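Side-chain contacts in 3-oxoacyl-(acyl-carrier protein) synthase II (Thermus thermophilus, PDB 1J3N), which probably catalyses the condensation step of fatty acid elongation, joining an acyl group to malonyl-ACP to give a 3-oxoacyl-ACP, and works as a homodimer: residues H23-L27 with A28-G32; R34-T37 with R38-A41; R310-V313 with L314-R318; E347-A350 with T351-L355. One frame throughout, in Å; residues are numbered along the deposited sequence.

Contact 1 (H23-L27 with A28-G32)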
# COMPACT_ATOMS: atom_id res chain seq x y z
N HIS A 23 -22.31 -14.99 -7.89
CA HIS A 23 -23.23 -14.44 -8.89
C HIS A 23 -24.67 -14.91 -8.70
O HIS A 23 -25.61 -14.11 -8.73
CB HIS A 23 -22.75 -14.79 -10.31
CG HIS A 23 -23.49 -14.07 -11.38
ND1 HIS A 23 -24.50 -14.65 -12.11
CD2 HIS A 23 -23.44 -12.77 -11.78
CE1 HIS A 23 -25.04 -13.75 -12.92
NE2 HIS A 23 -24.41 -12.61 -12.74
N LYS A 24 -24.85 -16.22 -8.51
CA LYS A 24 -26.18 -16.76 -8.29
C LYS A 24 -26.82 -16.14 -7.04
O LYS A 24 -27.99 -15.79 -7.05
CB LYS A 24 -26.12 -18.28 -8.13
CG LYS A 24 -25.96 -19.05 -9.44
CD LYS A 24 -26.22 -20.54 -9.23
CE LYS A 24 -26.24 -21.30 -10.54
NZ LYS A 24 -26.65 -22.72 -10.35
N ALA A 25 -26.02 -16.02 -5.98
CA ALA A 25 -26.49 -15.45 -4.72
C ALA A 25 -26.93 -13.99 -4.86
O ALA A 25 -27.86 -13.54 -4.18
CB ALA A 25 -25.40 -15.58 -3.66
N GLN A 26 -26.25 -13.25 -5.73
CA GLN A 26 -26.58 -11.85 -5.97
C GLN A 26 -27.95 -11.77 -6.63
O GLN A 26 -28.81 -10.97 -6.22
CB GLN A 26 -25.55 -11.21 -6.92
CG GLN A 26 -24.15 -11.08 -6.37
CD GLN A 26 -23.17 -10.55 -7.41
OE1 GLN A 26 -23.32 -9.43 -7.90
NE2 GLN A 26 -22.17 -11.35 -7.74
N LEU A 27 -28.15 -12.59 -7.65
CA LEU A 27 -29.40 -12.64 -8.40
C LEU A 27 -30.57 -13.05 -7.54
O LEU A 27 -31.72 -12.78 -7.87
CB LEU A 27 -29.27 -13.60 -9.58
CG LEU A 27 -28.16 -13.23 -10.56
CD1 LEU A 27 -28.05 -14.28 -11.64
CD2 LEU A 27 -28.46 -11.86 -11.15
N ALA A 28 -30.26 -13.73 -6.44
CA ALA A 28 -31.28 -14.19 -5.52
C ALA A 28 -31.54 -13.13 -4.46
O ALA A 28 -32.53 -13.20 -3.73
CB ALA A 28 -30.85 -15.49 -4.86
N GLY A 29 -30.64 -12.15 -4.37
CA GLY A 29 -30.79 -11.09 -3.39
C GLY A 29 -30.47 -11.58 -1.99
O GLY A 29 -30.96 -11.05 -0.99
N LYS A 30 -29.64 -12.62 -1.91
CA LYS A 30 -29.26 -13.20 -0.62
C LYS A 30 -28.49 -12.22 0.24
O LYS A 30 -27.78 -11.35 -0.27
CB LYS A 30 -28.41 -14.46 -0.82
CG LYS A 30 -29.13 -15.61 -1.51
CD LYS A 30 -28.27 -16.86 -1.54
CE LYS A 30 -29.04 -18.06 -2.07
NZ LYS A 30 -28.25 -19.32 -1.93
N SER A 31 -28.64 -12.36 1.55
CA SER A 31 -27.94 -11.52 2.50
C SER A 31 -26.91 -12.40 3.21
O SER A 31 -27.20 -13.55 3.53
CB SER A 31 -28.91 -10.95 3.53
OG SER A 31 -28.19 -10.33 4.58
N GLY A 32 -25.73 -11.84 3.45
CA GLY A 32 -24.68 -12.59 4.12
C GLY A 32 -24.46 -12.08 5.54
O GLY A 32 -23.49 -12.47 6.20

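Contact 2 (R34-T37 with R38-A41)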
# COMPACT_ATOMS: atom_id res chain seq x y z
N ARG A 34 -25.43 -11.73 9.52
CA ARG A 34 -26.05 -12.57 10.54
C ARG A 34 -25.47 -12.29 11.91
O ARG A 34 -24.51 -11.53 12.03
CB ARG A 34 -25.81 -14.04 10.18
CG ARG A 34 -24.33 -14.46 10.26
CD ARG A 34 -24.10 -15.84 9.67
NE ARG A 34 -22.72 -16.30 9.84
CZ ARG A 34 -22.21 -17.39 9.27
NH1 ARG A 34 -22.97 -18.14 8.48
NH2 ARG A 34 -20.95 -17.73 9.49
N PRO A 35 -26.05 -12.88 12.96
CA PRO A 35 -25.50 -12.64 14.30
C PRO A 35 -24.05 -13.16 14.26
O PRO A 35 -23.78 -14.19 13.64
CB PRO A 35 -26.41 -13.49 15.19
CG PRO A 35 -27.72 -13.44 14.47
CD PRO A 35 -27.30 -13.66 13.04
N ILE A 36 -23.14 -12.45 14.91
CA ILE A 36 -21.73 -12.84 14.90
C ILE A 36 -21.48 -14.18 15.57
O ILE A 36 -21.90 -14.41 16.70
CB ILE A 36 -20.85 -11.75 15.56
CG1 ILE A 36 -20.95 -10.45 14.75
CG2 ILE A 36 -19.39 -12.19 15.64
CD1 ILE A 36 -20.42 -9.22 15.49
N THR A 37 -20.78 -15.06 14.87
CA THR A 37 -20.45 -16.38 15.40
C THR A 37 -18.94 -16.54 15.53
O THR A 37 -18.47 -17.40 16.27
CB THR A 37 -20.97 -17.50 14.49
OG1 THR A 37 -20.29 -17.45 13.23
CG2 THR A 37 -22.47 -17.36 14.26
N ARG A 38 -18.18 -15.70 14.82
CA ARG A 38 -16.72 -15.76 14.86
C ARG A 38 -16.18 -15.67 16.29
O ARG A 38 -15.18 -16.30 16.63
CB ARG A 38 -16.12 -14.63 14.00
CG ARG A 38 -14.60 -14.64 13.91
CD ARG A 38 -14.07 -15.95 13.34
NE ARG A 38 -14.74 -16.31 12.09
CZ ARG A 38 -14.72 -15.57 10.98
NH1 ARG A 38 -14.06 -14.41 10.95
NH2 ARG A 38 -15.38 -15.98 9.91
N PHE A 39 -16.83 -14.85 17.11
CA PHE A 39 -16.46 -14.69 18.52
C PHE A 39 -17.71 -14.22 19.25
O PHE A 39 -18.71 -13.90 18.62
CB PHE A 39 -15.32 -13.67 18.71
CG PHE A 39 -15.65 -12.29 18.22
CD1 PHE A 39 -15.49 -11.96 16.87
CD2 PHE A 39 -16.15 -11.33 19.09
CE1 PHE A 39 -15.83 -10.69 16.41
CE2 PHE A 39 -16.48 -10.05 18.64
CZ PHE A 39 -16.32 -9.73 17.29
N ASP A 40 -17.64 -14.19 20.58
CA ASP A 40 -18.78 -13.74 21.37
C ASP A 40 -18.83 -12.22 21.43
O ASP A 40 -18.06 -11.58 22.15
CB ASP A 40 -18.70 -14.32 22.78
CG ASP A 40 -19.74 -13.73 23.72
OD1 ASP A 40 -20.74 -13.17 23.22
OD2 ASP A 40 -19.56 -13.83 24.95
N ALA A 41 -19.75 -11.64 20.67
CA ALA A 41 -19.88 -10.20 20.62
C ALA A 41 -21.06 -9.71 21.48
O ALA A 41 -21.60 -8.63 21.23
CB ALA A 41 -20.05 -9.74 19.17
O HOH W 1 -22.16 -13.16 19.18

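Contact 3 (R310-V313 with L314-R318)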
# COMPACT_ATOMS: atom_id res chain seq x y z
N ARG A 310 -25.48 9.89 0.25
CA ARG A 310 -25.93 11.11 -0.42
C ARG A 310 -24.81 11.79 -1.22
O ARG A 310 -25.04 12.30 -2.33
CB ARG A 310 -26.49 12.10 0.61
CG ARG A 310 -26.88 13.46 0.03
CD ARG A 310 -27.61 14.29 1.08
NE ARG A 310 -28.04 15.59 0.57
CZ ARG A 310 -27.34 16.71 0.71
NH1 ARG A 310 -26.19 16.69 1.37
NH2 ARG A 310 -27.79 17.85 0.20
N ALA A 311 -23.61 11.82 -0.65
CA ALA A 311 -22.47 12.43 -1.32
C ALA A 311 -22.22 11.76 -2.66
O ALA A 311 -21.85 12.41 -3.64
CB ALA A 311 -21.23 12.33 -0.44
N GLU A 312 -22.42 10.44 -2.69
CA GLU A 312 -22.23 9.66 -3.91
C GLU A 312 -23.27 10.04 -4.96
O GLU A 312 -22.93 10.36 -6.09
CB GLU A 312 -22.29 8.15 -3.60
CG GLU A 312 -22.17 7.25 -4.83
CD GLU A 312 -21.59 5.87 -4.52
OE1 GLU A 312 -21.85 5.32 -3.42
OE2 GLU A 312 -20.88 5.32 -5.39
N VAL A 313 -24.55 10.00 -4.58
CA VAL A 313 -25.63 10.35 -5.50
C VAL A 313 -25.43 11.77 -6.05
O VAL A 313 -25.56 12.00 -7.25
CB VAL A 313 -27.00 10.24 -4.80
CG1 VAL A 313 -28.10 10.74 -5.73
CG2 VAL A 313 -27.26 8.79 -4.40
N LEU A 314 -25.13 12.72 -5.18
CA LEU A 314 -24.91 14.10 -5.61
C LEU A 314 -23.74 14.16 -6.60
O LEU A 314 -23.76 14.95 -7.54
CB LEU A 314 -24.59 15.00 -4.41
CG LEU A 314 -25.75 15.31 -3.46
CD1 LEU A 314 -25.24 16.12 -2.29
CD2 LEU A 314 -26.85 16.07 -4.20
N ALA A 315 -22.74 13.31 -6.38
CA ALA A 315 -21.57 13.26 -7.25
C ALA A 315 -21.93 12.63 -8.59
O ALA A 315 -21.38 13.01 -9.64
CB ALA A 315 -20.46 12.45 -6.58
N ILE A 316 -22.84 11.66 -8.56
CA ILE A 316 -23.26 11.00 -9.79
C ILE A 316 -24.08 11.99 -10.62
O ILE A 316 -23.83 12.16 -11.81
CB ILE A 316 -24.09 9.73 -9.49
CG1 ILE A 316 -23.15 8.60 -9.06
CG2 ILE A 316 -24.92 9.33 -10.70
CD1 ILE A 316 -23.85 7.31 -8.73
N LYS A 317 -25.05 12.64 -9.99
CA LYS A 317 -25.89 13.61 -10.69
C LYS A 317 -25.04 14.73 -11.26
O LYS A 317 -25.36 15.30 -12.30
CB LYS A 317 -26.94 14.20 -9.73
CG LYS A 317 -27.99 13.22 -9.26
CD LYS A 317 -28.91 13.86 -8.22
CE LYS A 317 -29.98 12.88 -7.75
NZ LYS A 317 -30.85 13.47 -6.69
N ARG A 318 -23.93 15.04 -10.58
CA ARG A 318 -23.06 16.10 -11.04
C ARG A 318 -22.27 15.72 -12.29
O ARG A 318 -22.11 16.53 -13.21
CB ARG A 318 -22.09 16.52 -9.93
CG ARG A 318 -21.24 17.73 -10.30
CD ARG A 318 -20.37 18.21 -9.14
NE ARG A 318 -21.14 18.54 -7.94
CZ ARG A 318 -21.42 17.67 -6.98
NH1 ARG A 318 -21.00 16.41 -7.07
NH2 ARG A 318 -22.13 18.05 -5.92

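Contact 4 (E347-A350 with T351-L355)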
# COMPACT_ATOMS: atom_id res chain seq x y z
N GLU A 347 -16.43 -6.17 -5.42
CA GLU A 347 -17.43 -5.36 -6.13
C GLU A 347 -17.04 -5.23 -7.59
O GLU A 347 -17.89 -5.05 -8.46
CB GLU A 347 -17.54 -3.98 -5.49
CG GLU A 347 -18.50 -3.94 -4.32
CD GLU A 347 -18.17 -2.86 -3.30
OE1 GLU A 347 -17.78 -1.74 -3.71
OE2 GLU A 347 -18.30 -3.13 -2.09
N ALA A 348 -15.74 -5.31 -7.87
CA ALA A 348 -15.27 -5.25 -9.24
C ALA A 348 -15.69 -6.56 -9.89
O ALA A 348 -16.02 -6.61 -11.08
CB ALA A 348 -13.74 -5.09 -9.28
N ILE A 349 -15.67 -7.64 -9.11
CA ILE A 349 -16.08 -8.93 -9.62
C ILE A 349 -17.56 -8.89 -10.00
O ILE A 349 -17.95 -9.33 -11.09
CB ILE A 349 -15.81 -10.04 -8.58
CG1 ILE A 349 -14.28 -10.20 -8.39
CG2 ILE A 349 -16.44 -11.36 -9.05
CD1 ILE A 349 -13.86 -11.33 -7.48
N ALA A 350 -18.38 -8.35 -9.11
CA ALA A 350 -19.81 -8.23 -9.35
C ALA A 350 -20.06 -7.36 -10.58
O ALA A 350 -20.93 -7.66 -11.40
CB ALA A 350 -20.50 -7.62 -8.12
N THR A 351 -19.28 -6.28 -10.71
CA THR A 351 -19.43 -5.36 -11.84
C THR A 351 -19.05 -6.03 -13.16
O THR A 351 -19.69 -5.81 -14.18
CB THR A 351 -18.57 -4.09 -11.64
OG1 THR A 351 -18.94 -3.47 -10.40
CG2 THR A 351 -18.79 -3.11 -12.77
N VAL A 352 -18.00 -6.85 -13.13
CA VAL A 352 -17.58 -7.56 -14.33
C VAL A 352 -18.61 -8.63 -14.68
O VAL A 352 -18.87 -8.87 -15.86
CB VAL A 352 -16.19 -8.24 -14.12
CG1 VAL A 352 -15.91 -9.24 -15.22
CG2 VAL A 352 -15.11 -7.18 -14.10
N GLN A 353 -19.21 -9.25 -13.66
CA GLN A 353 -20.22 -10.30 -13.86
C GLN A 353 -21.50 -9.73 -14.47
O GLN A 353 -22.16 -10.41 -15.26
CB GLN A 353 -20.56 -10.99 -12.53
CG GLN A 353 -19.40 -11.78 -11.92
CD GLN A 353 -19.80 -12.51 -10.64
OE1 GLN A 353 -20.42 -11.94 -9.75
NE2 GLN A 353 -19.41 -13.79 -10.54
N ALA A 354 -21.86 -8.51 -14.11
CA ALA A 354 -23.06 -7.87 -14.65
C ALA A 354 -22.89 -7.59 -16.15
O ALA A 354 -23.85 -7.70 -16.91
CB ALA A 354 -23.36 -6.58 -13.91
N LEU A 355 -21.68 -7.22 -16.57
CA LEU A 355 -21.41 -6.94 -17.98
C LEU A 355 -21.41 -8.23 -18.80
O LEU A 355 -22.04 -8.31 -19.85
CB LEU A 355 -20.05 -6.26 -18.15
CG LEU A 355 -19.86 -4.82 -17.68
CD1 LEU A 355 -18.39 -4.44 -17.79
CD2 LEU A 355 -20.71 -3.89 -18.52

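Contact 1 (H23-L27 with A28-G32)
A25 and K30 meet where helix 19-28 comes to its end. The apolar part of the contact is the lysine chain folded back on the alanine: K30 CD lies 3.8 Å from A25 CB, and K30 CG lies beside the A25 carbonyl oxygen, 3.6 Å from A25 O. K30 CG stands anti to its own carbonyl carbon (chi1 -64°), and from there the chain runs fully extended past A25, so that its methylenes make the touch while the ammonium end carries on beyond the alanine. The A25 methyl also packs against I15.

Backbone hydrogen bonds do the rest. K30 N donates to A25 O at 3.0 Å, and G29 N donates to Q26 O at 2.9 Å from above the plane of that carbonyl. Together with the positive phi of G29 (74°), these two bonds back into the last turn make a Schellman motif, which closes the helix and turns the chain off toward strand 33-35. A28, one residue earlier, is held less firmly: its N has weak bonds to K24 O (3.1 Å) and A25 O (3.3 Å), with its CB close to both of those oxygens.

Further polar links lead out of the turn. The amide of Q26, on the buried side of the helix, gives a hydrogen bond from NE2 to Q353 OE1 of helix 343-357, and beyond the turn S31 OG bonds to V33 N.

Contact 2 (R34-T37 with R38-A41)
I36 reaches across to F39 and A41 in the turn that follows strand 33-35, which pairs antiparallel with strand 48-50 in a two-stranded sheet. The tight part of the contact is apolar. I36 CG2 lies over one face of the F39 ring in a CH-pi contact, 4.2 Å from the ring centroid and 20° off its normal, displaced toward the rim so that F39 CE1 is nearest at 3.9 Å from I36 CG2. The other branch of the isoleucine goes to A41, where I36 CD1 and A41 CB are 3.7 Å apart. With CG1 anti to the carbonyl carbon (chi1 -63°) and CG2 anti to the backbone N, the two branches divide between these partners. I197 of helix 194-202 touches both I36 and F39, which ties the turn to the body of the protein.

On the polar side the side chains of the two segments barely touch, and T37 and R38 turn to other partners. T37 OG1 and the backbone N of R38 bond to E51 OE1 and OE2, while the bent chain of R38 brings NH2 into a salt bridge with E231. R34 forms salt bridges with E51 and D53. No direct hydrogen bond joins the two halves of the turn; a water bridges them instead, donating to I36 O at 2.8 Å and accepting from A41 N at 3.2 Å.

Contact 3 (R310-V313 with L314-R318)
Helix 306-324 is the connecting helix of a beta-alpha-beta unit between parallel strands 297-299 and 328-330, and within it R310 meets L314 and V313 meets K317, each pair one turn apart. L314 CD1 sits over the centre of one face of the R310 guanidinium, 3.7 Å from CZ. The arginine gets there with CG anti to the backbone N (chi1 175°) and its chain extended as far as NE, crossing the leucine at a slant. R310 NE is also in a salt bridge with E372, so the flat group is gripped through a nitrogen while the methyl covers a face.

V313 and K317 run side by side in the same direction. V313 CG1 presses on K317 CE at 3.5 Å, tighter than usual for two carbons. K317 CG is anti to its carbonyl carbon (chi1 -67°), and the straight chain beyond it passes the valine and ends in a salt bridge from NZ to D374. On another side, I316 CD1 is 4.2 Å from E312 CG; the E312 carboxylate itself accepts from H301 N, G302 N and N392 ND2.

Backbone bonds underlie these pairs: L314 N to R310 O and K317 N to V313 O, both 2.9 Å. A315 and I316 meanwhile touch M281 of helix 275-288. These i to i+4 pairs are those of a regular alpha-helix, here the crossover helix of a beta-alpha-beta unit, packed on helix 275-288.

Contact 4 (E347-A350 with T351-L355)
I349 and Q353 lie alongside each other, one turn apart and pointing the same way, with I349 CG2 3.9 Å from Q353 CD. With CG anti to its carbonyl carbon (chi1 -65°), beside the backbone N, the Q353 chain starts close to the previous turn, CG 3.0 Å from I349 O; the extended chain then lays its amide beside the isoleucine's methyl branch. Both ends of that amide are held by helix 19-28, NE2 donating to Q19 O and OE1 bound by Q26.

T351 is turned back on its own helix instead. Its OG1, anti to the carbonyl carbon (chi1 -57°), donates to E347 O at 2.7 Å, while T351 N reaches the same oxygen at 2.9 Å from the opposite face of the carbonyl plane. Two donors thus satisfy E347 O, and the hydroxyl of this buried threonine is paired within the helix, as is common in buried helices. The E347 carboxylate is engaged separately, in a salt bridge with K333.

V352 leans on the preceding turn, its CG2 3.2 Å from A348 O. Helix 343-357 packs against helix 19-28 and strands 388-394 and 399-406, consistent with the layered thiolase-like fold.

Overall arrangement
Contacts 1 and 2 come in series in the N-terminal part of the enzyme, the end of helix 19-28 leading through a short loop into strand 33-35 and the turn after it, with centres about 21 Å apart. Contacts 3 and 4 lie on helices 306-324 and 343-357 of the C-terminal part, also about 21 Å apart between centres and without touching. Contacts 1 and 4, centres about 13 Å apart, meet through H23 and Q26 on one side and A350 and Q353 on the other, bringing together the two halves of a thiolase-like condensing enzyme. Contacts 2 and 3 both lie far out, about 35 Å apart between centres, while contact 4 is nearest the middle of the chain.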